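Local coordinates for protein putative dehydratase (PDB 2POZ) that is of unknown function but belongs to the enolase superfamily and may act as a lyase, possibly a dehydratase, at residues R125-G130 with A155-P160; Y159-R164 with V204-G209; E214-C219 with S246-L251. One frame throughout, in Å; residues are numbered along the deposited sequence.

Interaction 1. Residues R125-G130 with A155-P160; sequences RAYANG and ALKFYP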
ATOM      1  N   ARG A 125      -3.947 -36.067 -18.275  1.00 15.12           N
ATOM      2  CA  ARG A 125      -3.925 -35.580 -19.637  1.00 17.08           C
ATOM      3  C   ARG A 125      -2.669 -34.718 -19.770  1.00 17.33           C
ATOM      4  O   ARG A 125      -2.223 -34.100 -18.801  1.00 15.34           O
ATOM      5  CB  ARG A 125      -5.166 -34.735 -19.897  1.00 18.58           C
ATOM      6  CG  ARG A 125      -5.250 -34.184 -21.297  1.00 23.67           C
ATOM      7  CD  ARG A 125      -6.514 -33.373 -21.461  1.00 26.24           C
ATOM      8  NE  ARG A 125      -6.474 -32.597 -22.689  1.00 32.61           N
ATOM      9  CZ  ARG A 125      -6.610 -31.279 -22.732  1.00 31.33           C
ATOM     10  NH1 ARG A 125      -6.795 -30.596 -21.610  1.00 30.75           N
ATOM     11  NH2 ARG A 125      -6.559 -30.647 -23.894  1.00 34.56           N
ATOM     12  N   ALA A 126      -2.099 -34.671 -20.966  1.00 14.65           N
ATOM     13  CA  ALA A 126      -0.896 -33.882 -21.172  1.00 14.74           C
ATOM     14  C   ALA A 126      -0.987 -33.036 -22.424  1.00 13.55           C
ATOM     15  O   ALA A 126      -1.783 -33.319 -23.307  1.00 14.78           O
ATOM     16  CB  ALA A 126       0.320 -34.806 -21.272  1.00 13.94           C
ATOM     17  N   TYR A 127      -0.181 -31.983 -22.483  1.00 11.89           N
ATOM     18  CA  TYR A 127      -0.126 -31.152 -23.670  1.00 11.24           C
ATOM     19  C   TYR A 127       1.234 -31.470 -24.275  1.00 11.36           C
ATOM     20  O   TYR A 127       2.128 -31.948 -23.577  1.00 11.17           O
ATOM     21  CB  TYR A 127      -0.265 -29.658 -23.329  1.00 10.44           C
ATOM     22  CG  TYR A 127       0.832 -29.046 -22.487  1.00 13.26           C
ATOM     23  CD1 TYR A 127       2.057 -28.684 -23.047  1.00 14.73           C
ATOM     24  CD2 TYR A 127       0.624 -28.775 -21.131  1.00 14.59           C
ATOM     25  CE1 TYR A 127       3.050 -28.062 -22.278  1.00 13.81           C
ATOM     26  CE2 TYR A 127       1.607 -28.157 -20.352  1.00 13.57           C
ATOM     27  CZ  TYR A 127       2.815 -27.804 -20.931  1.00 15.18           C
ATOM     28  OH  TYR A 127       3.790 -27.209 -20.160  1.00 14.19           O
ATOM     29  N   ALA A 128       1.393 -31.236 -25.569  1.00 11.08           N
ATOM     30  CA  ALA A 128       2.662 -31.521 -26.219  1.00 12.29           C
ATOM     31  C   ALA A 128       3.536 -30.277 -26.410  1.00 12.04           C
ATOM     32  O   ALA A 128       3.045 -29.193 -26.723  1.00 11.28           O
ATOM     33  CB  ALA A 128       2.407 -32.203 -27.579  1.00 10.67           C
ATOM     34  N   ASN A 129       4.837 -30.450 -26.203  1.00 12.09           N
ATOM     35  CA  ASN A 129       5.807 -29.379 -26.389  1.00 11.85           C
ATOM     36  C   ASN A 129       6.925 -30.001 -27.229  1.00 13.65           C
ATOM     37  O   ASN A 129       6.916 -31.215 -27.475  1.00 13.24           O
ATOM     38  CB  ASN A 129       6.369 -28.913 -25.040  1.00 10.80           C
ATOM     39  CG  ASN A 129       6.997 -27.530 -25.108  1.00 12.05           C
ATOM     40  OD1 ASN A 129       7.279 -27.011 -26.189  1.00 12.40           O
ATOM     41  ND2 ASN A 129       7.232 -26.928 -23.942  1.00 12.28           N
ATOM     42  N   GLY A 130       7.875 -29.179 -27.667  1.00 14.01           N
ATOM     43  CA  GLY A 130       9.000 -29.672 -28.450  1.00 14.33           C
ATOM     44  C   GLY A 130       8.694 -30.201 -29.844  1.00 14.50           C
ATOM     45  O   GLY A 130       9.522 -30.892 -30.442  1.00 15.73           O
ATOM     46  N   ALA A 155      -3.947 -30.516 -26.703  1.00 12.72           N
ATOM     47  CA  ALA A 155      -3.359 -29.254 -26.290  1.00 11.83           C
ATOM     48  C   ALA A 155      -1.894 -29.186 -26.710  1.00 10.99           C
ATOM     49  O   ALA A 155      -1.157 -30.173 -26.628  1.00  9.98           O
ATOM     50  CB  ALA A 155      -3.492 -29.095 -24.778  1.00 14.68           C
ATOM     51  N   LEU A 156      -1.478 -28.008 -27.156  1.00 11.86           N
ATOM     52  CA  LEU A 156      -0.114 -27.800 -27.621  1.00 12.96           C
ATOM     53  C   LEU A 156       0.494 -26.519 -27.060  1.00 13.69           C
ATOM     54  O   LEU A 156      -0.178 -25.487 -26.986  1.00 12.06           O
ATOM     55  CB  LEU A 156      -0.098 -27.697 -29.154  1.00 13.05           C
ATOM     56  CG  LEU A 156      -0.746 -28.793 -30.000  1.00 13.10           C
ATOM     57  CD1 LEU A 156      -0.840 -28.305 -31.445  1.00 14.12           C
ATOM     58  CD2 LEU A 156       0.061 -30.083 -29.915  1.00 11.73           C
ATOM     59  N   LYS A 157       1.761 -26.587 -26.663  1.00 11.90           N
ATOM     60  CA  LYS A 157       2.458 -25.400 -26.178  1.00 11.48           C
ATOM     61  C   LYS A 157       3.605 -25.108 -27.133  1.00 11.05           C
ATOM     62  O   LYS A 157       4.250 -26.032 -27.635  1.00 11.51           O
ATOM     63  CB  LYS A 157       3.032 -25.595 -24.766  1.00  9.71           C
ATOM     64  CG  LYS A 157       3.618 -24.285 -24.214  1.00 13.01           C
ATOM     65  CD  LYS A 157       4.007 -24.356 -22.735  1.00 10.47           C
ATOM     66  CE  LYS A 157       5.422 -24.866 -22.537  1.00 10.14           C
ATOM     67  NZ  LYS A 157       5.742 -24.977 -21.074  1.00 13.96           N
ATOM     68  N   PHE A 158       3.864 -23.828 -27.388  1.00 12.52           N
ATOM     69  CA  PHE A 158       4.957 -23.462 -28.278  1.00 13.21           C
ATOM     70  C   PHE A 158       5.493 -22.060 -28.011  1.00 13.59           C
ATOM     71  O   PHE A 158       4.801 -21.206 -27.462  1.00 13.28           O
ATOM     72  CB  PHE A 158       4.520 -23.600 -29.747  1.00 13.00           C
ATOM     73  CG  PHE A 158       3.352 -22.730 -30.126  1.00 12.13           C
ATOM     74  CD1 PHE A 158       3.533 -21.620 -30.941  1.00 12.79           C
ATOM     75  CD2 PHE A 158       2.067 -23.030 -29.676  1.00 11.54           C
ATOM     76  CE1 PHE A 158       2.451 -20.813 -31.308  1.00 14.08           C
ATOM     77  CE2 PHE A 158       0.980 -22.231 -30.035  1.00 13.59           C
ATOM     78  CZ  PHE A 158       1.173 -21.120 -30.856  1.00 12.11           C
ATOM     79  N   TYR A 159       6.749 -21.857 -28.397  1.00 16.09           N
ATOM     80  CA  TYR A 159       7.458 -20.589 -28.239  1.00 14.92           C
ATOM     81  C   TYR A 159       7.451 -19.951 -29.630  1.00 15.71           C
ATOM     82  O   TYR A 159       8.100 -20.448 -30.546  1.00 19.48           O
ATOM     83  CB  TYR A 159       8.891 -20.886 -27.775  1.00 14.33           C
ATOM     84  CG  TYR A 159       9.798 -19.685 -27.643  1.00 16.13           C
ATOM     85  CD1 TYR A 159       9.581 -18.719 -26.653  1.00 14.49           C
ATOM     86  CD2 TYR A 159      10.892 -19.521 -28.497  1.00 16.22           C
ATOM     87  CE1 TYR A 159      10.435 -17.622 -26.513  1.00 13.68           C
ATOM     88  CE2 TYR A 159      11.754 -18.430 -28.367  1.00 15.94           C
ATOM     89  CZ  TYR A 159      11.519 -17.487 -27.370  1.00 13.96           C
ATOM     90  OH  TYR A 159      12.385 -16.432 -27.222  1.00 12.86           O
ATOM     91  N   PRO A 160       6.717 -18.842 -29.805  1.00 15.22           N
ATOM     92  CA  PRO A 160       6.645 -18.182 -31.112  1.00 12.72           C
ATOM     93  C   PRO A 160       7.629 -17.052 -31.370  1.00 13.24           C
ATOM     94  O   PRO A 160       7.571 -16.410 -32.423  1.00 12.03           O
ATOM     95  CB  PRO A 160       5.216 -17.671 -31.133  1.00 15.95           C
ATOM     96  CG  PRO A 160       5.075 -17.144 -29.721  1.00 13.45           C
ATOM     97  CD  PRO A 160       5.727 -18.260 -28.876  1.00 14.88           C
TER
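Lys157 and Tyr127 meet through their polar ends: Lys157 NZ donates to Tyr127 OH at 3.1 Å. The same nitrogen forms salt bridges with Glu231 and Glu332, so three oxygens surround it, two of them from carboxylates. The site lies inside the modified TIM barrel of the enolase superfamily, where strand 123-128 runs beside strand 155-158, the first strand of the six-stranded parallel sheet. Their short segments are parallel in sense but diverge by 40°, in keeping with a single beta bridge, Ala128 with Leu156. Around that bridge, Ala128 uses both of its backbone polar groups. Its N donates to Ala155 O at 3.0 Å, and its O accepts from Lys157 N at 2.9 Å in an almost straight bond (176° at the hydrogen). The latter donor lies nearly along the C=O axis.

The side chains of Lys157 and Tyr127 cross obliquely. Lys157 CB lies 3.5 Å from Tyr127 CE1, and the chain then bends at CG-CD (chi3 87°), which carries CE towards Asn129; CE is 3.1 Å from Asn129 ND2, a tight contact that is not a hydrogen bond. Asn129 ND2 itself donates to Glu332, which thus holds both the amide and the lysine. At the other end of the contact, Arg125 NH2 reaches the methyl of Ala155 while making a salt bridge with Glu201 on strand 201-205. On the opposite flank of the backbone from Lys157, Leu156 turns outward towards Pro148 and Leu149 of helix 146-150, where its CD2 approaches Ala128 CB. Between the arginine and the lysine, Tyr127 CB rests against Ala155 CB at 3.6 Å.

Interaction 2. Residues Y159-R164 with V204-G209; sequences YPLAQR and VDLSGG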
ATOM      1  N   TYR A 159       6.749 -21.857 -28.397  1.00 16.09           N
ATOM      2  CA  TYR A 159       7.458 -20.589 -28.239  1.00 14.92           C
ATOM      3  C   TYR A 159       7.451 -19.951 -29.630  1.00 15.71           C
ATOM      4  O   TYR A 159       8.100 -20.448 -30.546  1.00 19.48           O
ATOM      5  CB  TYR A 159       8.891 -20.886 -27.775  1.00 14.33           C
ATOM      6  CG  TYR A 159       9.798 -19.685 -27.643  1.00 16.13           C
ATOM      7  CD1 TYR A 159       9.581 -18.719 -26.653  1.00 14.49           C
ATOM      8  CD2 TYR A 159      10.892 -19.521 -28.497  1.00 16.22           C
ATOM      9  CE1 TYR A 159      10.435 -17.622 -26.513  1.00 13.68           C
ATOM     10  CE2 TYR A 159      11.754 -18.430 -28.367  1.00 15.94           C
ATOM     11  CZ  TYR A 159      11.519 -17.487 -27.370  1.00 13.96           C
ATOM     12  OH  TYR A 159      12.385 -16.432 -27.222  1.00 12.86           O
ATOM     13  N   PRO A 160       6.717 -18.842 -29.805  1.00 15.22           N
ATOM     14  CA  PRO A 160       6.645 -18.182 -31.112  1.00 12.72           C
ATOM     15  C   PRO A 160       7.629 -17.052 -31.370  1.00 13.24           C
ATOM     16  O   PRO A 160       7.571 -16.410 -32.423  1.00 12.03           O
ATOM     17  CB  PRO A 160       5.216 -17.671 -31.133  1.00 15.95           C
ATOM     18  CG  PRO A 160       5.075 -17.144 -29.721  1.00 13.45           C
ATOM     19  CD  PRO A 160       5.727 -18.260 -28.876  1.00 14.88           C
ATOM     20  N   LEU A 161       8.541 -16.809 -30.434  1.00 13.30           N
ATOM     21  CA  LEU A 161       9.483 -15.706 -30.583  1.00 12.85           C
ATOM     22  C   LEU A 161      10.896 -16.061 -31.058  1.00 14.41           C
ATOM     23  O   LEU A 161      11.777 -15.203 -31.053  1.00 12.66           O
ATOM     24  CB  LEU A 161       9.564 -14.932 -29.251  1.00 12.60           C
ATOM     25  CG  LEU A 161       8.241 -14.527 -28.581  1.00 10.57           C
ATOM     26  CD1 LEU A 161       8.517 -13.778 -27.264  1.00  8.51           C
ATOM     27  CD2 LEU A 161       7.420 -13.647 -29.540  1.00 10.74           C
ATOM     28  N   ALA A 162      11.126 -17.302 -31.478  1.00 16.45           N
ATOM     29  CA  ALA A 162      12.474 -17.698 -31.913  1.00 20.51           C
ATOM     30  C   ALA A 162      12.922 -16.976 -33.188  1.00 23.32           C
ATOM     31  O   ALA A 162      12.128 -16.746 -34.100  1.00 23.64           O
ATOM     32  CB  ALA A 162      12.549 -19.212 -32.118  1.00 17.69           C
ATOM     33  N   GLN A 163      14.201 -16.624 -33.236  1.00 24.62           N
ATOM     34  CA  GLN A 163      14.763 -15.939 -34.389  1.00 28.46           C
ATOM     35  C   GLN A 163      15.828 -16.832 -35.030  1.00 29.44           C
ATOM     36  O   GLN A 163      16.632 -17.443 -34.330  1.00 26.59           O
ATOM     37  CB  GLN A 163      15.438 -14.623 -33.980  1.00 30.43           C
ATOM     38  CG  GLN A 163      14.859 -13.889 -32.779  1.00 35.11           C
ATOM     39  CD  GLN A 163      13.517 -13.245 -33.053  1.00 38.20           C
ATOM     40  OE1 GLN A 163      13.226 -12.823 -34.178  1.00 37.40           O
ATOM     41  NE2 GLN A 163      12.696 -13.143 -32.012  1.00 40.96           N
ATOM     42  N   ARG A 164      15.847 -16.895 -36.358  1.00 31.45           N
ATOM     43  CA  ARG A 164      16.840 -17.702 -37.070  1.00 34.62           C
ATOM     44  C   ARG A 164      18.137 -16.897 -37.177  1.00 35.35           C
ATOM     45  O   ARG A 164      18.158 -15.846 -37.810  1.00 35.02           O
ATOM     46  CB  ARG A 164      16.329 -18.042 -38.475  1.00 37.83           C
ATOM     47  CG  ARG A 164      17.053 -19.207 -39.138  1.00 42.07           C
ATOM     48  CD  ARG A 164      16.352 -20.527 -38.834  1.00 46.21           C
ATOM     49  NE  ARG A 164      17.107 -21.697 -39.278  1.00 48.85           N
ATOM     50  CZ  ARG A 164      16.638 -22.943 -39.259  1.00 51.00           C
ATOM     51  NH1 ARG A 164      15.410 -23.190 -38.822  1.00 50.54           N
ATOM     52  NH2 ARG A 164      17.403 -23.949 -39.667  1.00 52.67           N
ATOM     53  N   VAL A 204       0.877 -20.463 -25.109  1.00 12.79           N
ATOM     54  CA  VAL A 204       1.955 -19.687 -25.694  1.00 12.99           C
ATOM     55  C   VAL A 204       3.018 -19.372 -24.641  1.00 14.03           C
ATOM     56  O   VAL A 204       2.758 -18.665 -23.662  1.00 14.45           O
ATOM     57  CB  VAL A 204       1.416 -18.366 -26.300  1.00 12.54           C
ATOM     58  CG1 VAL A 204       2.565 -17.452 -26.681  1.00 13.14           C
ATOM     59  CG2 VAL A 204       0.575 -18.675 -27.533  1.00 15.50           C
ATOM     60  N   ASP A 205       4.212 -19.917 -24.843  1.00 13.80           N
ATOM     61  CA  ASP A 205       5.335 -19.683 -23.940  1.00 13.32           C
ATOM     62  C   ASP A 205       6.188 -18.556 -24.523  1.00 12.67           C
ATOM     63  O   ASP A 205       6.677 -18.663 -25.652  1.00 11.68           O
ATOM     64  CB  ASP A 205       6.162 -20.968 -23.790  1.00 13.73           C
ATOM     65  CG  ASP A 205       7.454 -20.756 -22.997  1.00 16.53           C
ATOM     66  OD1 ASP A 205       7.550 -19.782 -22.219  1.00 15.43           O
ATOM     67  OD2 ASP A 205       8.375 -21.580 -23.154  1.00 14.82           O
ATOM     68  N   LEU A 206       6.337 -17.470 -23.766  1.00  9.78           N
ATOM     69  CA  LEU A 206       7.135 -16.337 -24.218  1.00 11.14           C
ATOM     70  C   LEU A 206       8.561 -16.421 -23.673  1.00 10.29           C
ATOM     71  O   LEU A 206       9.447 -15.681 -24.099  1.00 11.14           O
ATOM     72  CB  LEU A 206       6.476 -15.015 -23.803  1.00  9.37           C
ATOM     73  CG  LEU A 206       5.063 -14.793 -24.363  1.00 12.00           C
ATOM     74  CD1 LEU A 206       4.591 -13.374 -24.037  1.00 13.90           C
ATOM     75  CD2 LEU A 206       5.057 -15.019 -25.874  1.00 13.30           C
ATOM     76  N   SER A 207       8.768 -17.332 -22.729  1.00 10.66           N
ATOM     77  CA  SER A 207      10.080 -17.562 -22.126  1.00 11.69           C
ATOM     78  C   SER A 207      10.812 -16.264 -21.791  1.00 12.53           C
ATOM     79  O   SER A 207      11.991 -16.121 -22.098  1.00 13.60           O
ATOM     80  CB  SER A 207      10.941 -18.411 -23.080  1.00 13.38           C
ATOM     81  OG  SER A 207      12.039 -19.015 -22.415  1.00 12.07           O
ATOM     82  N   GLY A 208      10.112 -15.322 -21.162  1.00 12.77           N
ATOM     83  CA  GLY A 208      10.733 -14.059 -20.802  1.00 12.93           C
ATOM     84  C   GLY A 208      10.149 -12.861 -21.532  1.00 15.27           C
ATOM     85  O   GLY A 208      10.135 -11.746 -20.998  1.00 16.12           O
ATOM     86  N   GLY A 209       9.681 -13.091 -22.758  1.00 14.49           N
ATOM     87  CA  GLY A 209       9.083 -12.033 -23.554  1.00 13.00           C
ATOM     88  C   GLY A 209       9.996 -10.896 -23.975  1.00 13.94           C
ATOM     89  O   GLY A 209      11.207 -11.053 -24.121  1.00 14.33           O
TER
HETATM   90  O   HOH W   1      12.227 -15.046 -24.797  1.00 18.27           O
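Tyr159 and Pro160, just beyond strand 155-158, pack against the chain leaving the neighbouring barrel strand 201-205, which folds into a type I' beta turn from Leu206 to Gly209. The tyrosine ring presents its edge to two backbone carbonyls: Tyr159 CD1 lies 3.1 Å from Asp205 O and CE1 lies 3.3 Å from Leu206 O, both oxygens near the ring plane. With CG anti to the backbone N (chi1 176°), the ring starts off beside its own carbonyl carbon, and Leu161 N sits over the centre of one face. Asp205 O also receives a CA-H contact from Tyr159 and lies 3.4 Å from Pro160 CD.

Pro160 CD packs on Val204 CG1, the two side chains crossing at about a right angle, while Leu161 CD1 meets Leu206 CD2 at 3.9 Å. Two bonds shape the turn: Gly209 N donates to Leu206 O, and Asp205 OD1 accepts from Ser207 N at 2.8 Å, from above the carboxylate plane, making an Asx turn.

Water 1 joins the sides, lying 2.8 Å from Tyr159 OH and donating to Ser207 O; Val172 N also bonds the hydroxyl, and Lys83 of a second subunit bonds the Ser207 carbonyl. With no direct hydrogen bond between the segments, the interface relies on aromatic C-H edges meeting carbonyls, apolar contacts and this bridging water.

Interaction 3. Residues E214-C219 with S246-L251; sequences ETIRFC and SEQIPL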
ATOM      1  N   GLU A 214       5.741  -3.814 -25.226  1.00 13.31           N
ATOM      2  CA  GLU A 214       5.576  -4.656 -26.400  1.00 13.36           C
ATOM      3  C   GLU A 214       4.977  -6.019 -26.069  1.00 12.84           C
ATOM      4  O   GLU A 214       4.259  -6.597 -26.881  1.00 10.55           O
ATOM      5  CB  GLU A 214       6.911  -4.827 -27.128  1.00 18.14           C
ATOM      6  CG  GLU A 214       7.411  -3.568 -27.824  1.00 22.75           C
ATOM      7  CD  GLU A 214       6.377  -2.959 -28.765  1.00 28.62           C
ATOM      8  OE1 GLU A 214       5.723  -3.709 -29.524  1.00 30.48           O
ATOM      9  OE2 GLU A 214       6.221  -1.720 -28.751  1.00 32.36           O
ATOM     10  N   THR A 215       5.254  -6.531 -24.872  1.00  9.93           N
ATOM     11  CA  THR A 215       4.705  -7.823 -24.480  1.00  9.78           C
ATOM     12  C   THR A 215       3.189  -7.708 -24.321  1.00 10.91           C
ATOM     13  O   THR A 215       2.436  -8.568 -24.775  1.00 10.38           O
ATOM     14  CB  THR A 215       5.326  -8.323 -23.164  1.00  9.88           C
ATOM     15  OG1 THR A 215       6.694  -8.681 -23.393  1.00  8.77           O
ATOM     16  CG2 THR A 215       4.562  -9.531 -22.640  1.00  9.61           C
ATOM     17  N   ILE A 216       2.747  -6.636 -23.676  1.00 11.95           N
ATOM     18  CA  ILE A 216       1.321  -6.404 -23.483  1.00 12.62           C
ATOM     19  C   ILE A 216       0.676  -6.286 -24.866  1.00 12.48           C
ATOM     20  O   ILE A 216      -0.346  -6.907 -25.142  1.00 12.02           O
ATOM     21  CB  ILE A 216       1.087  -5.105 -22.685  1.00 14.53           C
ATOM     22  CG1 ILE A 216       1.511  -5.310 -21.229  1.00 15.69           C
ATOM     23  CG2 ILE A 216      -0.382  -4.689 -22.763  1.00 15.06           C
ATOM     24  CD1 ILE A 216       1.497  -4.043 -20.407  1.00 18.27           C
ATOM     25  N   ARG A 217       1.299  -5.501 -25.738  1.00 12.21           N
ATOM     26  CA  ARG A 217       0.786  -5.322 -27.089  1.00 15.49           C
ATOM     27  C   ARG A 217       0.621  -6.668 -27.798  1.00 13.25           C
ATOM     28  O   ARG A 217      -0.417  -6.933 -28.395  1.00 11.88           O
ATOM     29  CB  ARG A 217       1.726  -4.418 -27.888  1.00 18.26           C
ATOM     30  CG  ARG A 217       1.382  -4.289 -29.370  1.00 25.06           C
ATOM     31  CD  ARG A 217       2.269  -3.244 -30.024  1.00 28.30           C
ATOM     32  NE  ARG A 217       1.733  -1.898 -29.844  1.00 35.65           N
ATOM     33  CZ  ARG A 217       2.461  -0.814 -29.587  1.00 34.16           C
ATOM     34  NH1 ARG A 217       3.781  -0.895 -29.464  1.00 33.79           N
ATOM     35  NH2 ARG A 217       1.860   0.360 -29.464  1.00 33.06           N
ATOM     36  N   PHE A 218       1.639  -7.522 -27.717  1.00 13.31           N
ATOM     37  CA  PHE A 218       1.589  -8.834 -28.366  1.00 11.97           C
ATOM     38  C   PHE A 218       0.500  -9.750 -27.791  1.00 13.22           C
ATOM     39  O   PHE A 218      -0.203 -10.424 -28.541  1.00 13.40           O
ATOM     40  CB  PHE A 218       2.951  -9.531 -28.263  1.00 12.56           C
ATOM     41  CG  PHE A 218       3.013 -10.858 -28.973  1.00 11.63           C
ATOM     42  CD1 PHE A 218       3.015 -10.921 -30.365  1.00 13.16           C
ATOM     43  CD2 PHE A 218       3.067 -12.046 -28.255  1.00 11.17           C
ATOM     44  CE1 PHE A 218       3.073 -12.156 -31.026  1.00 13.40           C
ATOM     45  CE2 PHE A 218       3.124 -13.285 -28.909  1.00 10.44           C
ATOM     46  CZ  PHE A 218       3.127 -13.338 -30.291  1.00 12.11           C
ATOM     47  N   CYS A 219       0.357  -9.773 -26.469  1.00 11.50           N
ATOM     48  CA  CYS A 219      -0.651 -10.620 -25.839  1.00 11.85           C
ATOM     49  C   CYS A 219      -2.065 -10.178 -26.217  1.00 13.72           C
ATOM     50  O   CYS A 219      -2.966 -11.002 -26.378  1.00 13.88           O
ATOM     51  CB  CYS A 219      -0.476 -10.604 -24.318  1.00 10.17           C
ATOM     52  SG  CYS A 219       1.051 -11.434 -23.769  1.00 17.19           S
ATOM     53  N   SER A 246      -0.173  -8.777 -15.914  1.00 14.03           N
ATOM     54  CA  SER A 246      -1.406  -9.486 -15.584  1.00 16.11           C
ATOM     55  C   SER A 246      -2.631  -8.566 -15.557  1.00 17.75           C
ATOM     56  O   SER A 246      -3.739  -8.986 -15.895  1.00 20.32           O
ATOM     57  CB  SER A 246      -1.280 -10.197 -14.231  1.00 15.43           C
ATOM     58  OG  SER A 246      -1.192  -9.275 -13.157  1.00 22.66           O
ATOM     59  N   GLU A 247      -2.430  -7.314 -15.167  1.00 17.93           N
ATOM     60  CA  GLU A 247      -3.526  -6.348 -15.096  1.00 19.01           C
ATOM     61  C   GLU A 247      -3.840  -5.722 -16.450  1.00 18.31           C
ATOM     62  O   GLU A 247      -4.879  -5.084 -16.621  1.00 18.32           O
ATOM     63  CB  GLU A 247      -3.174  -5.220 -14.117  1.00 18.70           C
ATOM     64  CG  GLU A 247      -2.716  -5.681 -12.746  1.00 24.32           C
ATOM     65  CD  GLU A 247      -2.308  -4.521 -11.843  1.00 27.89           C
ATOM     66  OE1 GLU A 247      -1.517  -3.658 -12.290  1.00 29.02           O
ATOM     67  OE2 GLU A 247      -2.773  -4.476 -10.683  1.00 30.56           O
ATOM     68  N   GLN A 248      -2.949  -5.906 -17.417  1.00 19.18           N
ATOM     69  CA  GLN A 248      -3.131  -5.288 -18.725  1.00 18.47           C
ATOM     70  C   GLN A 248      -3.465  -6.208 -19.890  1.00 17.76           C
ATOM     71  O   GLN A 248      -3.785  -5.726 -20.972  1.00 18.59           O
ATOM     72  CB  GLN A 248      -1.881  -4.474 -19.076  1.00 19.38           C
ATOM     73  CG  GLN A 248      -1.645  -3.259 -18.191  1.00 21.47           C
ATOM     74  CD  GLN A 248      -2.697  -2.183 -18.395  1.00 27.27           C
ATOM     75  OE1 GLN A 248      -3.096  -1.904 -19.527  1.00 27.76           O
ATOM     76  NE2 GLN A 248      -3.142  -1.563 -17.303  1.00 26.43           N
ATOM     77  N   ILE A 249      -3.382  -7.518 -19.695  1.00 15.35           N
ATOM     78  CA  ILE A 249      -3.689  -8.431 -20.791  1.00 15.43           C
ATOM     79  C   ILE A 249      -4.889  -9.305 -20.474  1.00 15.61           C
ATOM     80  O   ILE A 249      -5.210  -9.536 -19.312  1.00 15.10           O
ATOM     81  CB  ILE A 249      -2.486  -9.342 -21.144  1.00 13.86           C
ATOM     82  CG1 ILE A 249      -2.230 -10.344 -20.019  1.00 12.71           C
ATOM     83  CG2 ILE A 249      -1.254  -8.484 -21.406  1.00 11.69           C
ATOM     84  CD1 ILE A 249      -1.161 -11.388 -20.363  1.00 10.93           C
ATOM     85  N   PRO A 250      -5.566  -9.814 -21.516  1.00 17.64           N
ATOM     86  CA  PRO A 250      -6.743 -10.664 -21.330  1.00 19.03           C
ATOM     87  C   PRO A 250      -6.440 -12.164 -21.233  1.00 19.45           C
ATOM     88  O   PRO A 250      -7.358 -12.983 -21.214  1.00 21.90           O
ATOM     89  CB  PRO A 250      -7.581 -10.330 -22.557  1.00 21.00           C
ATOM     90  CG  PRO A 250      -6.522 -10.225 -23.626  1.00 20.55           C
ATOM     91  CD  PRO A 250      -5.398  -9.449 -22.936  1.00 19.13           C
ATOM     92  N   LEU A 251      -5.163 -12.522 -21.162  1.00 17.58           N
ATOM     93  CA  LEU A 251      -4.783 -13.930 -21.101  1.00 17.99           C
ATOM     94  C   LEU A 251      -4.323 -14.375 -19.717  1.00 15.35           C
ATOM     95  O   LEU A 251      -3.691 -13.614 -19.000  1.00 14.04           O
ATOM     96  CB  LEU A 251      -3.639 -14.202 -22.081  1.00 18.32           C
ATOM     97  CG  LEU A 251      -3.726 -13.533 -23.449  1.00 20.82           C
ATOM     98  CD1 LEU A 251      -2.438 -13.787 -24.226  1.00 20.97           C
ATOM     99  CD2 LEU A 251      -4.927 -14.075 -24.191  1.00 20.21           C
TER
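Cys219 and Ile216, one helical turn apart on helix 212-222, face residues 248-251, where the chain continues from helix 239-248. Cys219 CB is the meeting point of two branches, 3.7 Å from Ile249 CG2 and equally 3.7 Å from Leu251 CD1. That leucine methyl also lies 3.6 Å from Cys219 O. Ile249 CG2 reaches back to Ile216 CA as well, at 3.9 Å, so this one methyl touches both helix residues. Its placement follows from the side-chain rotation: CG1 stands between the backbone N and the carbonyl carbon (chi1 69°), which leaves CG2 anti to that carbon. Ile249 CD1 lies 4.1 Å from Cys219 SG.

Farther along, Ile216 CD1 touches Gln248 CB at 3.7 Å, with Gln248 CG close behind. The glutamine bends at chi2 (-68°), and its amide oxygen makes a weak hydrogen bond with Arg220.

These are consecutive helices of the barrel's outer layer, and Leu251 leads the chain back inward to strand 253-255. On the helix, Arg217 NH1 and Glu214 OE2 form a salt bridge at 2.7 Å, and Glu214 also pairs with Arg303 of a third subunit. Across the two segments no hydrogen bond forms; methyl, methylene and thiol surfaces supply the contact, which therefore rests on side-chain shape and dispersion rather than on directional bonds.

The three contacts step round the barrel. Interactions 1 and 2, centres about 13 Å apart, share Tyr159 and Pro160, and the probable hydrogen bond from Asp205 N to Phe158 O (3.0 Å) joins their neighbouring strands. Interaction 3 lies in the outer helical layer, its centre about 15 Å from that of interaction 2 and about 20 Å from that of interaction 1. Leu206 connects the inner and outer layers: its CD2 is 4.0 Å from Phe218 CE2 and its CD1 is 4.0 Å from Cys219 SG. Interactions 1 and 2 involve the C-terminal ends of barrel strands, where enolase-superfamily enzymes place their active sites; interaction 3 is centred farther out, about 25 Å from the chain's centre.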